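Local structure of mariner Mos1 transposase (Drosophila mauritiana, 4MDB) at residues A[159-165]-A[212-216]; A[18-22]-A[149-153]; A[9-13]-A[220-224]; A[166-170]-A[197-202]. The protein mediates cut-and-paste transposition of the Mos1 transposon with an RNase H-like catalytic domain that uses divalent metal ions, magnesium or manganese, to cleave and join DNA. The protein carries 1 engineered substitution. All blocks are in the same frame, centred on the assembly; numbering follows the deposited sequence.

The four contacts join helices to one another, to the edge strand and to the C-terminal tail of the RNase H-like domain; each is partly buried. Helix 6-25 serves contacts 2 and 3, helix 162-175 contacts 1 and 4. The centre of contact 1 lies about 11 Å from the centre of the chain, the least of the four, and it holds a metal ligand; it works by stacking and apolar packing. Contact 4, further along the same helix, is mainly aromatic. Contacts 2 and 3 sit further out and rely more on charge: a two-pronged salt bridge at the edge strand, and arginine-to-carbonyl bonds at the C-terminal tail. A salt bridge between Asp-159 and Arg-12 joins contact 1 to contact 3.

Contact 1: A[159-165]-A[212-216]; sequences DLAPSDY and RWEKC. With MG (magnesium ion), chain C; RLT (N-(4-fluorobenzyl)-5-hydroxy-1-methyl-2-(1-methyl-1-{[(5-methyl-1,3,4-oxadiazol-2-yl)carbonyl]amino}ethyl)-6-oxo-1,6-di hydropyrimidine-4-carboxamide), chain B.
Arg-212 reaches from helix 209-218 to lie over Tyr-165. Its CB rests 4.1 Å from Leu-160 CD2. With CG beside the backbone N (chi1 -57°) and a bend at the next bond, the chain turns over the tyrosine ring. There CD makes a CH-pi contact, 3.5 Å from the ring centroid of Tyr-165. NE follows over the same face, 3.3 Å from Tyr-165 CD1. CZ lies over Tyr-165 CG, and NH2 comes nearest to Tyr-165 CB and CD1; the guanidinium is almost flat on the ring, the planes 14° apart, in a cation-pi stack. NH1 donates to Asp-159 O at 3.0 Å, in the carbonyl plane on a lone pair, although the bond is bent. The opposite face of the ring meets Pro-162 CA, and Tyr-165 OH bonds to Gly-205 O. Ala-161 is the N-cap of helix 162-175, which brings the third aspartate of the DDD motif into the RNase H-like active site. Asp-164 grips magnesium through both oxygens, OD1 at 2.1 Å, while raltegravir chelates the same ion through OAG and OAH; Asp-36 is a further ligand. Leucine suits position 160 because its branches fill an apolar corner: CD2 faces Trp-213 CD1. Leu-160 CD1 meets Cys-216 SG at 4.3 Å. A water accepts from Trp-213 NE1 and donates to Leu-160 O, satisfying the indole N-H beside this apolar surface.

Contact 2: A[18-22]-A[149-153]; sequences ILLSR and EVLPH
Arg-22 NH1 donates to Glu-149 OE1 over 2.7 Å, the shorter arm of a two-pronged salt bridge. This arm is bent (149°) and meets OE1 on its syn side, tilted out of the carboxylate plane. The other arm, Arg-22 NH2 to Glu-149 OE2 at 2.8 Å, is nearly straight (170°) and uses the syn lone pair of OE2. Guanidinium and carboxylate meet end-on, their planes 18° apart. Arg-22 reaches this position with CG anti to the backbone N and the rest of its chain fully extended; Glu-149 is stretched out to meet it. Arginine suits the place because two N-H groups can engage both oxygens at once and fix the rotation of the carboxylate. One turn back, Leu-19 points CD2 into a small apolar surface, 3.8 Å from Leu-151 CG and 4.1 Å from Pro-152 CG. Leu-151 CD1 also lies near Arg-22 NH1, so the leucine borders the ion pair. Helix 6-25 is thus pinned to edge strand 149-150, which pairs with strand 125-127, while Trp-213 of helix 209-218 packs on Leu-19.

Contact 3: A[9-13]-A[220-224]; sequences MERRK and DGKYF. Unlike the reference sequence in segment 220-224: Phe-224 (reference Leu).
A Schellman motif ends helix 209-218 at Asp-220, and the tail that follows runs across helix 6-25. Having no side chain to collide with Met-9 O, Gly-221 brings CA within 3.4 Å of it, in a CA-H...O contact. Separately, its positive phi of 92° would jam a CB against the preceding carbonyl. Arg-12 then fastens the tail with two bonds. NE donates to Gly-221 O at 2.8 Å and NH2 to Lys-222 O at 3.1 Å; both oxygens lie near the guanidinium plane, although each carbonyl is approached from above its own plane. The bend at chi3 (56°) turns the guanidinium toward these oxygens. Tyr-223 CD1 sits over one guanidinium face, 3.6 Å from Arg-12 NH2. At the other end of the segment, the extended Lys-13 lies alongside Asp-220, and Lys-13 NZ forms a salt bridge with Asp-220 OD1 at 3.1 Å, on the anti side of the carboxylate. Met-9 SD touches Lys-222 CG. Arg-12 NH1 also pairs with Asp-159, which probably offsets its charge and joins the tail to the 3-10 turn before helix 162-175.

Contact 4: A[166-170]-A[197-202]; sequences HLFAS and KDDEFY
Helix 162-175, which carries a wider pi-type turn at 166-168, faces the first turn of helix 199-207; their nearest CA atoms, of Leu-167 and Tyr-202, are 8.0 Å apart. The ring of Phe-201 lies between the two backbones. Its CG is anti to the backbone N (chi1 167°), which carries the ring towards helix 162-175. His-166 NE2 sits over the centre of one face, 3.4 Å from Phe-201 CE1, and the aliphatic CD of Lys-197 covers the opposite face. The two rings are inclined by 39°, an oblique pairing rather than a stack. The same NE2 makes a weak, bent hydrogen bond of 2.7 Å to Phe-201 O, so histidine serves both as an aromatic neighbour that sets NE2 over the phenyl face and as a weak donor to the carbonyl; its ND1 is hydrogen-bonded to Lys-208 NZ. Beyond the phenyl ring, Lys-197 NZ donates to Ser-170 OG at 3.1 Å; the small serine hydroxyl gives the lysine tip a polar partner while its methylenes stay on the aromatic face. Leu-167 completes the apolar side: CD1 lies 4.0 Å from Phe-201 CE2, near that ring's plane, and 4.1 Å from Tyr-202 CE1. Trp-193 of helix 183-196 touches Leu-167 and Ser-170. Just past metal ligand Asp-164, two helices pack side by side against the central sheet, where Trp-77 meets Leu-167 and Tyr-202, consistent with the layered alpha/beta build of the RNase H fold.

Contact 1: A[159-165]-A[212-216]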
loop_
_atom_site.group_PDB
_atom_site.type_symbol
_atom_site.label_atom_id
_atom_site.label_comp_id
_atom_site.label_asym_id
_atom_site.label_seq_id
_atom_site.Cartn_x
_atom_site.Cartn_y
_atom_site.Cartn_z
ATOM N N ASP A 159 6.246 -5.564 7.262
ATOM C CA ASP A 159 7.172 -4.697 7.848
ATOM C C ASP A 159 7.911 -3.839 6.862
ATOM O O ASP A 159 8.674 -2.942 7.263
ATOM C CB ASP A 159 8.196 -5.495 8.709
ATOM C CG ASP A 159 8.954 -6.555 7.965
ATOM O OD1 ASP A 159 8.510 -7.092 6.937
ATOM O OD2 ASP A 159 10.032 -6.885 8.524
ATOM N N LEU A 160 7.762 -4.169 5.584
ATOM C CA LEU A 160 8.433 -3.451 4.479
ATOM C C LEU A 160 7.361 -2.736 3.591
ATOM O O LEU A 160 7.696 -2.069 2.608
ATOM C CB LEU A 160 9.294 -4.322 3.635
ATOM C CG LEU A 160 10.400 -5.059 4.398
ATOM C CD1 LEU A 160 11.117 -5.936 3.384
ATOM C CD2 LEU A 160 11.291 -4.012 5.069
ATOM N N ALA A 161 6.083 -2.892 3.951
ATOM C CA ALA A 161 4.956 -2.276 3.221
ATOM C C ALA A 161 4.430 -1.074 4.008
ATOM O O ALA A 161 3.872 -1.214 5.104
ATOM C CB ALA A 161 3.851 -3.299 3.064
ATOM N N PRO A 162 4.578 0.151 3.483
ATOM C CA PRO A 162 4.119 1.321 4.268
ATOM C C PRO A 162 2.627 1.258 4.689
ATOM O O PRO A 162 2.297 1.759 5.781
ATOM C CB PRO A 162 4.424 2.511 3.372
ATOM C CG PRO A 162 5.606 2.061 2.531
ATOM C CD PRO A 162 5.336 0.587 2.308
ATOM N N SER A 163 1.757 0.678 3.888
ATOM C CA SER A 163 0.365 0.557 4.274
ATOM C C SER A 163 0.214 -0.238 5.547
ATOM O O SER A 163 -0.644 0.125 6.378
ATOM C CB SER A 163 -0.490 -0.058 3.191
ATOM O OG SER A 163 -0.458 0.682 1.942
ATOM N N ASP A 164 1.060 -1.269 5.707
ATOM C CA ASP A 164 0.999 -2.084 6.945
ATOM C C ASP A 164 1.756 -1.477 8.117
ATOM O O ASP A 164 1.160 -1.294 9.183
ATOM C CB ASP A 164 1.482 -3.495 6.598
ATOM C CG ASP A 164 0.410 -4.245 5.786
ATOM O OD1 ASP A 164 -0.803 -4.140 6.156
ATOM O OD2 ASP A 164 0.708 -4.900 4.814
ATOM N N TYR A 165 3.020 -1.147 7.966
ATOM C CA TYR A 165 3.752 -0.664 9.147
ATOM C C TYR A 165 3.479 0.754 9.588
ATOM O O TYR A 165 3.730 1.090 10.755
ATOM C CB TYR A 165 5.259 -0.818 8.924
ATOM C CG TYR A 165 5.924 0.107 7.879
ATOM C CD1 TYR A 165 6.096 1.461 8.109
ATOM C CD2 TYR A 165 6.401 -0.393 6.674
ATOM C CE1 TYR A 165 6.681 2.290 7.187
ATOM C CE2 TYR A 165 7.022 0.414 5.762
ATOM C CZ TYR A 165 7.163 1.773 5.986
ATOM O OH TYR A 165 7.778 2.676 5.113
ATOM N N ARG A 212 14.023 1.054 7.130
ATOM C CA ARG A 212 13.502 -0.306 7.145
ATOM C C ARG A 212 14.361 -1.231 6.283
ATOM O O ARG A 212 14.786 -2.294 6.735
ATOM C CB ARG A 212 12.051 -0.330 6.660
ATOM C CG ARG A 212 11.115 0.563 7.459
ATOM C CD ARG A 212 9.807 -0.146 7.770
ATOM N NE ARG A 212 9.156 0.404 8.955
ATOM C CZ ARG A 212 8.702 -0.329 9.967
ATOM N NH1 ARG A 212 8.829 -1.649 9.940
ATOM N NH2 ARG A 212 8.123 0.257 11.005
ATOM N N TRP A 213 14.613 -0.822 5.041
ATOM C CA TRP A 213 15.447 -1.630 4.111
ATOM C C TRP A 213 16.794 -1.950 4.801
ATOM O O TRP A 213 17.248 -3.115 4.764
ATOM C CB TRP A 213 15.662 -1.050 2.738
ATOM C CG TRP A 213 14.427 -0.831 1.983
ATOM C CD1 TRP A 213 13.258 -1.569 2.075
ATOM C CD2 TRP A 213 14.122 0.235 1.053
ATOM N NE1 TRP A 213 12.310 -1.061 1.242
ATOM C CE2 TRP A 213 12.822 0.016 0.575
ATOM C CE3 TRP A 213 14.856 1.242 0.479
ATOM C CZ2 TRP A 213 12.233 0.850 -0.353
ATOM C CZ3 TRP A 213 14.263 2.050 -0.426
ATOM C CH2 TRP A 213 12.974 1.868 -0.822
ATOM N N GLU A 214 17.383 -0.926 5.430
ATOM C CA GLU A 214 18.729 -1.081 6.093
ATOM C C GLU A 214 18.641 -2.103 7.196
ATOM O O GLU A 214 19.546 -2.924 7.347
ATOM C CB GLU A 214 19.223 0.266 6.628
ATOM C CG GLU A 214 20.737 0.337 6.561
ATOM C CD GLU A 214 21.268 1.474 5.716
ATOM O OE1 GLU A 214 21.212 1.416 4.442
ATOM O OE2 GLU A 214 21.826 2.406 6.349
ATOM N N LYS A 215 17.594 -2.008 7.998
ATOM C CA LYS A 215 17.395 -2.945 9.111
ATOM C C LYS A 215 17.227 -4.370 8.615
ATOM O O LYS A 215 17.746 -5.326 9.223
ATOM C CB LYS A 215 16.235 -2.531 9.982
ATOM C CG LYS A 215 16.551 -1.323 10.848
ATOM C CD LYS A 215 15.397 -1.070 11.765
ATOM C CE LYS A 215 15.665 0.100 12.676
ATOM N NZ LYS A 215 14.374 0.338 13.387
ATOM N N CYS A 216 16.465 -4.535 7.535
ATOM C CA CYS A 216 16.279 -5.836 6.949
ATOM C C CYS A 216 17.559 -6.427 6.468
ATOM O O CYS A 216 17.815 -7.597 6.748
ATOM C CB CYS A 216 15.238 -5.750 5.819
ATOM S SG CYS A 216 14.731 -7.416 5.284
HETATM MG MG MG C . -1.478 -5.516 4.756
HETATM C CAA RLT B . 3.133 -14.707 0.918
HETATM C CAB RLT B . -0.289 -8.767 7.779
HETATM C CAC RLT B . 1.118 -11.436 7.275
HETATM C CAD RLT B . -1.601 -11.851 7.343
HETATM O OAE RLT B . -1.826 -9.186 1.648
HETATM O OAF RLT B . 1.792 -11.811 4.363
HETATM O OAG RLT B . -0.836 -6.955 6.169
HETATM O OAH RLT B . -1.349 -7.168 3.556
HETATM F FAI RLT B . 2.508 -13.914 -1.586
HETATM C CAJ RLT B . 1.344 -12.115 -0.520
HETATM C CAK RLT B . 0.275 -14.237 -0.766
HETATM C CAL RLT B . 0.197 -11.617 0.132
HETATM C CAM RLT B . -0.870 -13.751 -0.120
HETATM C CAN RLT B . -2.177 -11.965 1.048
HETATM N NAO RLT B . 0.970 -15.554 2.206
HETATM N NAP RLT B . 0.302 -14.951 3.306
HETATM N NAQ RLT B . -0.823 -10.766 4.542
HETATM N NAR RLT B . -1.722 -11.386 2.319
HETATM N NAS RLT B . -0.017 -12.755 5.505
HETATM O OAT RLT B . 2.069 -13.657 2.716
HETATM C CAU RLT B . -1.504 -10.042 2.427
HETATM C CAV RLT B . 0.930 -12.691 4.528
HETATM C CAW RLT B . 2.010 -14.732 1.911
HETATM C CAX RLT B . 1.388 -13.437 -0.973
HETATM C CAY RLT B . -0.934 -12.443 0.333
HETATM C CAZ RLT B . -1.171 -8.314 4.228
HETATM C CBA RLT B . 0.994 -13.806 3.550
HETATM C CBB RLT B . -1.101 -9.676 3.729
HETATM C CBC RLT B . -0.521 -10.574 5.852
HETATM C CBD RLT B . -0.817 -8.094 5.608
HETATM N NBE RLT B . -0.549 -9.236 6.382
HETATM C CBF RLT B . -0.199 -11.925 6.674
HETATM O O HOH W 1 9.686 -1.948 0.580
HETATM O O HOH W 2 -3.429 -5.641 5.364
#

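Contact 2: A[18-22]-A[149-153]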
loop_
_atom_site.group_PDB
_atom_site.type_symbol
_atom_site.label_atom_id
_atom_site.label_comp_id
_atom_site.label_asym_id
_atom_site.label_seq_id
_atom_site.Cartn_x
_atom_site.Cartn_y
_atom_site.Cartn_z
ATOM N N ILE A 18 18.686 -4.376 -3.191
ATOM C CA ILE A 18 18.418 -3.813 -4.511
ATOM C C ILE A 18 17.787 -2.433 -4.293
ATOM O O ILE A 18 18.220 -1.440 -4.926
ATOM C CB ILE A 18 17.521 -4.700 -5.362
ATOM C CG1 ILE A 18 18.258 -5.983 -5.786
ATOM C CG2 ILE A 18 17.012 -3.992 -6.623
ATOM C CD1 ILE A 18 17.294 -7.048 -6.246
ATOM N N LEU A 19 16.757 -2.357 -3.446
ATOM C CA LEU A 19 16.036 -1.067 -3.260
ATOM C C LEU A 19 16.959 -0.013 -2.617
ATOM O O LEU A 19 17.000 1.175 -3.038
ATOM C CB LEU A 19 14.771 -1.286 -2.441
ATOM C CG LEU A 19 13.718 -2.147 -3.107
ATOM C CD1 LEU A 19 12.618 -2.549 -2.115
ATOM C CD2 LEU A 19 13.162 -1.470 -4.339
ATOM N N LEU A 20 17.751 -0.448 -1.634
ATOM C CA LEU A 20 18.638 0.451 -0.887
ATOM C C LEU A 20 19.735 0.965 -1.746
ATOM O O LEU A 20 20.012 2.175 -1.731
ATOM C CB LEU A 20 19.254 -0.270 0.334
ATOM C CG LEU A 20 19.895 0.643 1.381
ATOM C CD1 LEU A 20 18.905 1.630 2.013
ATOM C CD2 LEU A 20 20.417 -0.317 2.475
ATOM N N SER A 21 20.314 0.103 -2.576
ATOM C CA SER A 21 21.367 0.565 -3.495
ATOM C C SER A 21 20.832 1.513 -4.585
ATOM O O SER A 21 21.462 2.504 -4.943
ATOM C CB SER A 21 22.181 -0.567 -4.100
ATOM O OG SER A 21 21.410 -1.290 -4.978
ATOM N N ARG A 22 19.650 1.232 -5.082
ATOM C CA ARG A 22 18.973 2.191 -5.988
ATOM C C ARG A 22 18.750 3.510 -5.289
ATOM O O ARG A 22 19.034 4.571 -5.839
ATOM C CB ARG A 22 17.630 1.667 -6.490
ATOM C CG ARG A 22 16.902 2.723 -7.375
ATOM C CD ARG A 22 15.689 2.084 -7.937
ATOM N NE ARG A 22 14.875 3.029 -8.720
ATOM C CZ ARG A 22 13.759 2.672 -9.360
ATOM N NH1 ARG A 22 13.300 1.446 -9.233
ATOM N NH2 ARG A 22 13.095 3.554 -10.058
ATOM N N GLU A 149 6.065 1.683 -12.895
ATOM C CA GLU A 149 7.139 0.792 -12.508
ATOM C C GLU A 149 6.723 0.019 -11.257
ATOM O O GLU A 149 6.471 0.633 -10.221
ATOM C CB GLU A 149 8.372 1.636 -12.230
ATOM C CG GLU A 149 9.518 0.684 -12.056
ATOM C CD GLU A 149 10.786 1.305 -11.566
ATOM O OE1 GLU A 149 11.658 0.441 -11.174
ATOM O OE2 GLU A 149 10.899 2.553 -11.528
ATOM N N VAL A 150 6.714 -1.313 -11.334
ATOM C CA VAL A 150 6.310 -2.138 -10.223
ATOM C C VAL A 150 7.548 -2.523 -9.397
ATOM O O VAL A 150 8.510 -3.140 -9.886
ATOM C CB VAL A 150 5.522 -3.344 -10.702
ATOM C CG1 VAL A 150 5.129 -4.231 -9.533
ATOM C CG2 VAL A 150 4.297 -2.860 -11.433
ATOM N N LEU A 151 7.558 -2.076 -8.165
ATOM C CA LEU A 151 8.666 -2.326 -7.270
ATOM C C LEU A 151 8.611 -3.760 -6.777
ATOM O O LEU A 151 7.568 -4.311 -6.562
ATOM C CB LEU A 151 8.554 -1.284 -6.125
ATOM C CG LEU A 151 9.748 -0.503 -5.697
ATOM C CD1 LEU A 151 10.611 0.189 -6.755
ATOM C CD2 LEU A 151 9.437 0.402 -4.533
ATOM N N PRO A 152 9.798 -4.395 -6.612
ATOM C CA PRO A 152 9.880 -5.713 -6.026
ATOM C C PRO A 152 9.411 -5.668 -4.582
ATOM O O PRO A 152 9.604 -4.662 -3.923
ATOM C CB PRO A 152 11.368 -6.023 -6.044
ATOM C CG PRO A 152 12.050 -4.820 -6.358
ATOM C CD PRO A 152 11.088 -3.850 -7.013
ATOM N N HIS A 153 8.752 -6.714 -4.175
ATOM C CA HIS A 153 8.293 -6.847 -2.821
ATOM C C HIS A 153 8.297 -8.307 -2.513
ATOM O O HIS A 153 7.687 -9.088 -3.199
ATOM C CB HIS A 153 6.900 -6.286 -2.655
ATOM C CG HIS A 153 6.442 -6.199 -1.242
ATOM N ND1 HIS A 153 6.912 -5.255 -0.377
ATOM C CD2 HIS A 153 5.534 -6.917 -0.547
ATOM C CE1 HIS A 153 6.362 -5.415 0.804
ATOM N NE2 HIS A 153 5.492 -6.406 0.715
#

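Contact 3: A[9-13]-A[220-224]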
loop_
_atom_site.group_PDB
_atom_site.type_symbol
_atom_site.label_atom_id
_atom_site.label_comp_id
_atom_site.label_asym_id
_atom_site.label_seq_id
_atom_site.Cartn_x
_atom_site.Cartn_y
_atom_site.Cartn_z
ATOM N N MET A 9 13.713 -15.407 3.760
ATOM C CA MET A 9 14.692 -14.443 4.324
ATOM C C MET A 9 15.641 -14.035 3.226
ATOM O O MET A 9 16.060 -12.864 3.149
ATOM C CB MET A 9 15.433 -15.059 5.527
ATOM C CG MET A 9 14.575 -15.262 6.755
ATOM S SD MET A 9 15.533 -15.888 8.160
ATOM C CE MET A 9 15.662 -17.614 7.764
ATOM N N GLU A 10 15.965 -14.929 2.308
ATOM C CA GLU A 10 16.902 -14.602 1.225
ATOM C C GLU A 10 16.238 -13.558 0.287
ATOM O O GLU A 10 16.890 -12.564 -0.082
ATOM C CB GLU A 10 17.309 -15.879 0.521
ATOM C CG GLU A 10 17.673 -15.934 -0.925
ATOM C CD GLU A 10 17.749 -17.414 -1.370
ATOM O OE1 GLU A 10 16.792 -17.915 -2.002
ATOM O OE2 GLU A 10 18.707 -18.132 -1.002
ATOM N N ARG A 11 14.972 -13.796 -0.035
ATOM C CA ARG A 11 14.203 -12.879 -0.946
ATOM C C ARG A 11 14.081 -11.488 -0.306
ATOM O O ARG A 11 14.369 -10.428 -0.963
ATOM C CB ARG A 11 12.832 -13.430 -1.267
ATOM C CG ARG A 11 12.053 -12.556 -2.299
ATOM C CD ARG A 11 11.272 -13.423 -3.278
ATOM N NE ARG A 11 10.258 -12.696 -4.080
ATOM C CZ ARG A 11 8.929 -12.787 -3.951
ATOM N NH1 ARG A 11 8.358 -13.544 -3.000
ATOM N NH2 ARG A 11 8.159 -12.075 -4.769
ATOM N N ARG A 12 13.784 -11.470 0.982
ATOM C CA ARG A 12 13.693 -10.183 1.749
ATOM C C ARG A 12 15.016 -9.471 1.703
ATOM O O ARG A 12 15.116 -8.305 1.341
ATOM C CB ARG A 12 13.268 -10.342 3.216
ATOM C CG ARG A 12 11.780 -10.628 3.410
ATOM C CD ARG A 12 11.425 -11.245 4.718
ATOM N NE ARG A 12 11.882 -10.424 5.813
ATOM C CZ ARG A 12 11.232 -9.392 6.341
ATOM N NH1 ARG A 12 10.064 -8.989 5.793
ATOM N NH2 ARG A 12 11.770 -8.692 7.310
ATOM N N LYS A 13 16.121 -10.183 2.030
ATOM C CA LYS A 13 17.407 -9.476 2.076
ATOM C C LYS A 13 17.802 -8.984 0.732
ATOM O O LYS A 13 18.253 -7.836 0.579
ATOM C CB LYS A 13 18.549 -10.381 2.686
ATOM C CG LYS A 13 19.792 -9.673 2.987
ATOM C CD LYS A 13 20.907 -10.664 3.297
ATOM C CE LYS A 13 22.083 -9.862 3.731
ATOM N NZ LYS A 13 23.353 -10.671 3.811
ATOM N N ASP A 220 19.825 -9.751 8.056
ATOM C CA ASP A 220 19.969 -10.787 6.997
ATOM C C ASP A 220 18.646 -11.326 6.487
ATOM O O ASP A 220 18.514 -12.491 6.154
ATOM C CB ASP A 220 20.852 -11.973 7.500
ATOM C CG ASP A 220 22.298 -11.563 7.733
ATOM O OD1 ASP A 220 22.862 -10.910 6.842
ATOM O OD2 ASP A 220 22.865 -11.956 8.795
ATOM N N GLY A 221 17.646 -10.448 6.393
ATOM C CA GLY A 221 16.353 -10.934 5.956
ATOM C C GLY A 221 15.397 -11.375 7.013
ATOM O O GLY A 221 14.238 -11.669 6.689
ATOM N N LYS A 222 15.821 -11.495 8.275
ATOM C CA LYS A 222 14.847 -11.807 9.344
ATOM C C LYS A 222 13.894 -10.604 9.616
ATOM O O LYS A 222 14.157 -9.494 9.141
ATOM C CB LYS A 222 15.560 -12.118 10.666
ATOM C CG LYS A 222 16.098 -13.544 10.766
ATOM C CD LYS A 222 16.644 -13.897 12.169
ATOM C CE LYS A 222 17.592 -12.848 12.779
ATOM N NZ LYS A 222 18.768 -12.557 11.927
ATOM N N TYR A 223 12.847 -10.817 10.401
ATOM C CA TYR A 223 12.100 -9.699 11.016
ATOM C C TYR A 223 13.012 -8.969 11.950
ATOM O O TYR A 223 14.044 -9.508 12.351
ATOM C CB TYR A 223 10.828 -10.138 11.729
ATOM C CG TYR A 223 9.806 -10.702 10.782
ATOM C CD1 TYR A 223 9.413 -10.015 9.645
ATOM C CD2 TYR A 223 9.260 -11.963 10.984
ATOM C CE1 TYR A 223 8.499 -10.540 8.768
ATOM C CE2 TYR A 223 8.347 -12.496 10.123
ATOM C CZ TYR A 223 7.951 -11.777 9.016
ATOM O OH TYR A 223 7.077 -12.326 8.174
ATOM N N PHE A 224 12.689 -7.719 12.255
ATOM C CA PHE A 224 13.604 -6.892 12.990
ATOM C C PHE A 224 12.828 -6.051 13.978
ATOM O O PHE A 224 11.592 -6.025 13.951
ATOM C CB PHE A 224 14.420 -6.029 12.023
ATOM C CG PHE A 224 13.571 -5.284 11.027
ATOM C CD1 PHE A 224 12.967 -4.100 11.371
ATOM C CD2 PHE A 224 13.417 -5.775 9.734
ATOM C CE1 PHE A 224 12.218 -3.400 10.438
ATOM C CE2 PHE A 224 12.652 -5.100 8.813
ATOM C CZ PHE A 224 12.048 -3.917 9.168
#

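Contact 4: A[166-170]-A[197-202]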
loop_
_atom_site.group_PDB
_atom_site.type_symbol
_atom_site.label_atom_id
_atom_site.label_comp_id
_atom_site.label_asym_id
_atom_site.label_seq_id
_atom_site.Cartn_x
_atom_site.Cartn_y
_atom_site.Cartn_z
ATOM N N HIS A 166 2.886 1.561 8.709
ATOM C CA HIS A 166 2.529 2.916 8.992
ATOM C C HIS A 166 1.035 3.183 9.001
ATOM O O HIS A 166 0.490 3.525 10.030
ATOM C CB HIS A 166 3.260 3.859 8.044
ATOM C CG HIS A 166 3.191 5.275 8.440
ATOM N ND1 HIS A 166 3.943 5.802 9.453
ATOM C CD2 HIS A 166 2.417 6.297 7.971
ATOM C CE1 HIS A 166 3.691 7.094 9.574
ATOM N NE2 HIS A 166 2.731 7.408 8.727
ATOM N N LEU A 167 0.369 3.066 7.869
ATOM C CA LEU A 167 -0.999 3.540 7.723
ATOM C C LEU A 167 -1.968 2.718 8.551
ATOM O O LEU A 167 -2.700 3.284 9.412
ATOM C CB LEU A 167 -1.406 3.530 6.243
ATOM C CG LEU A 167 -2.840 4.057 6.030
ATOM C CD1 LEU A 167 -2.854 5.538 6.266
ATOM C CD2 LEU A 167 -3.291 3.794 4.615
ATOM N N PHE A 168 -1.986 1.424 8.336
ATOM C CA PHE A 168 -2.939 0.505 9.041
ATOM C C PHE A 168 -2.500 0.302 10.496
ATOM O O PHE A 168 -3.354 0.079 11.337
ATOM C CB PHE A 168 -3.012 -0.812 8.363
ATOM C CG PHE A 168 -3.683 -0.798 6.995
ATOM C CD1 PHE A 168 -4.612 0.230 6.591
ATOM C CD2 PHE A 168 -3.379 -1.760 6.104
ATOM C CE1 PHE A 168 -5.177 0.186 5.359
ATOM C CE2 PHE A 168 -3.930 -1.795 4.852
ATOM C CZ PHE A 168 -4.878 -0.803 4.472
ATOM N N ALA A 169 -1.225 0.424 10.820
ATOM C CA ALA A 169 -0.704 0.396 12.208
ATOM C C ALA A 169 -1.377 1.514 13.020
ATOM O O ALA A 169 -2.015 1.268 14.050
ATOM C CB ALA A 169 0.800 0.559 12.218
ATOM N N SER A 170 -1.366 2.722 12.487
ATOM C CA SER A 170 -2.036 3.900 13.123
ATOM C C SER A 170 -3.539 3.704 13.136
ATOM O O SER A 170 -4.196 3.955 14.162
ATOM C CB SER A 170 -1.746 5.153 12.315
ATOM O OG SER A 170 -2.200 6.291 13.003
ATOM N N LYS A 197 -5.182 13.537 9.351
ATOM C CA LYS A 197 -3.737 13.375 9.361
ATOM C C LYS A 197 -3.149 14.441 8.509
ATOM O O LYS A 197 -3.600 14.610 7.374
ATOM C CB LYS A 197 -3.357 12.031 8.675
ATOM C CG LYS A 197 -3.839 10.853 9.484
ATOM C CD LYS A 197 -3.175 10.759 10.830
ATOM C CE LYS A 197 -3.368 9.355 11.401
ATOM N NZ LYS A 197 -2.948 9.276 12.821
ATOM N N ASP A 198 -2.109 15.069 9.039
ATOM C CA ASP A 198 -1.373 16.092 8.319
ATOM C C ASP A 198 -0.524 15.474 7.221
ATOM O O ASP A 198 -0.202 14.281 7.256
ATOM C CB ASP A 198 -0.458 16.840 9.277
ATOM C CG ASP A 198 -1.239 17.690 10.291
ATOM O OD1 ASP A 198 -2.446 18.015 10.047
ATOM O OD2 ASP A 198 -0.652 18.012 11.328
ATOM N N ASP A 199 -0.153 16.296 6.249
ATOM C CA ASP A 199 0.690 15.863 5.144
ATOM C C ASP A 199 1.944 15.156 5.695
ATOM O O ASP A 199 2.427 14.176 5.124
ATOM C CB ASP A 199 1.096 17.059 4.228
ATOM C CG ASP A 199 -0.072 17.669 3.457
ATOM O OD1 ASP A 199 -1.189 17.114 3.377
ATOM O OD2 ASP A 199 0.134 18.750 2.852
ATOM N N GLU A 200 2.459 15.617 6.833
ATOM C CA GLU A 200 3.696 15.107 7.395
ATOM C C GLU A 200 3.594 13.618 7.811
ATOM O O GLU A 200 4.577 12.881 7.734
ATOM C CB GLU A 200 4.068 15.981 8.604
ATOM C CG GLU A 200 4.448 17.442 8.269
ATOM C CD GLU A 200 3.297 18.443 7.804
ATOM O OE1 GLU A 200 3.597 19.380 7.078
ATOM O OE2 GLU A 200 2.105 18.365 8.142
ATOM N N PHE A 201 2.426 13.191 8.266
ATOM C CA PHE A 201 2.219 11.793 8.650
ATOM C C PHE A 201 2.401 10.880 7.434
ATOM O O PHE A 201 3.007 9.799 7.560
ATOM C CB PHE A 201 0.782 11.663 9.139
ATOM C CG PHE A 201 0.297 10.263 9.294
ATOM C CD1 PHE A 201 0.533 9.545 10.455
ATOM C CD2 PHE A 201 -0.377 9.626 8.250
ATOM C CE1 PHE A 201 0.022 8.261 10.582
ATOM C CE2 PHE A 201 -0.856 8.352 8.384
ATOM C CZ PHE A 201 -0.606 7.653 9.534
ATOM N N TYR A 202 1.872 11.300 6.282
ATOM C CA TYR A 202 1.979 10.498 5.050
ATOM C C TYR A 202 3.411 10.475 4.556
ATOM O O TYR A 202 3.969 9.407 4.189
ATOM C CB TYR A 202 1.011 10.999 3.986
ATOM C CG TYR A 202 -0.412 10.796 4.399
ATOM C CD1 TYR A 202 -0.991 9.538 4.370
ATOM C CD2 TYR A 202 -1.198 11.855 4.882
ATOM C CE1 TYR A 202 -2.293 9.307 4.761
ATOM C CE2 TYR A 202 -2.519 11.625 5.240
ATOM C CZ TYR A 202 -3.080 10.373 5.187
ATOM O OH TYR A 202 -4.439 10.172 5.552
#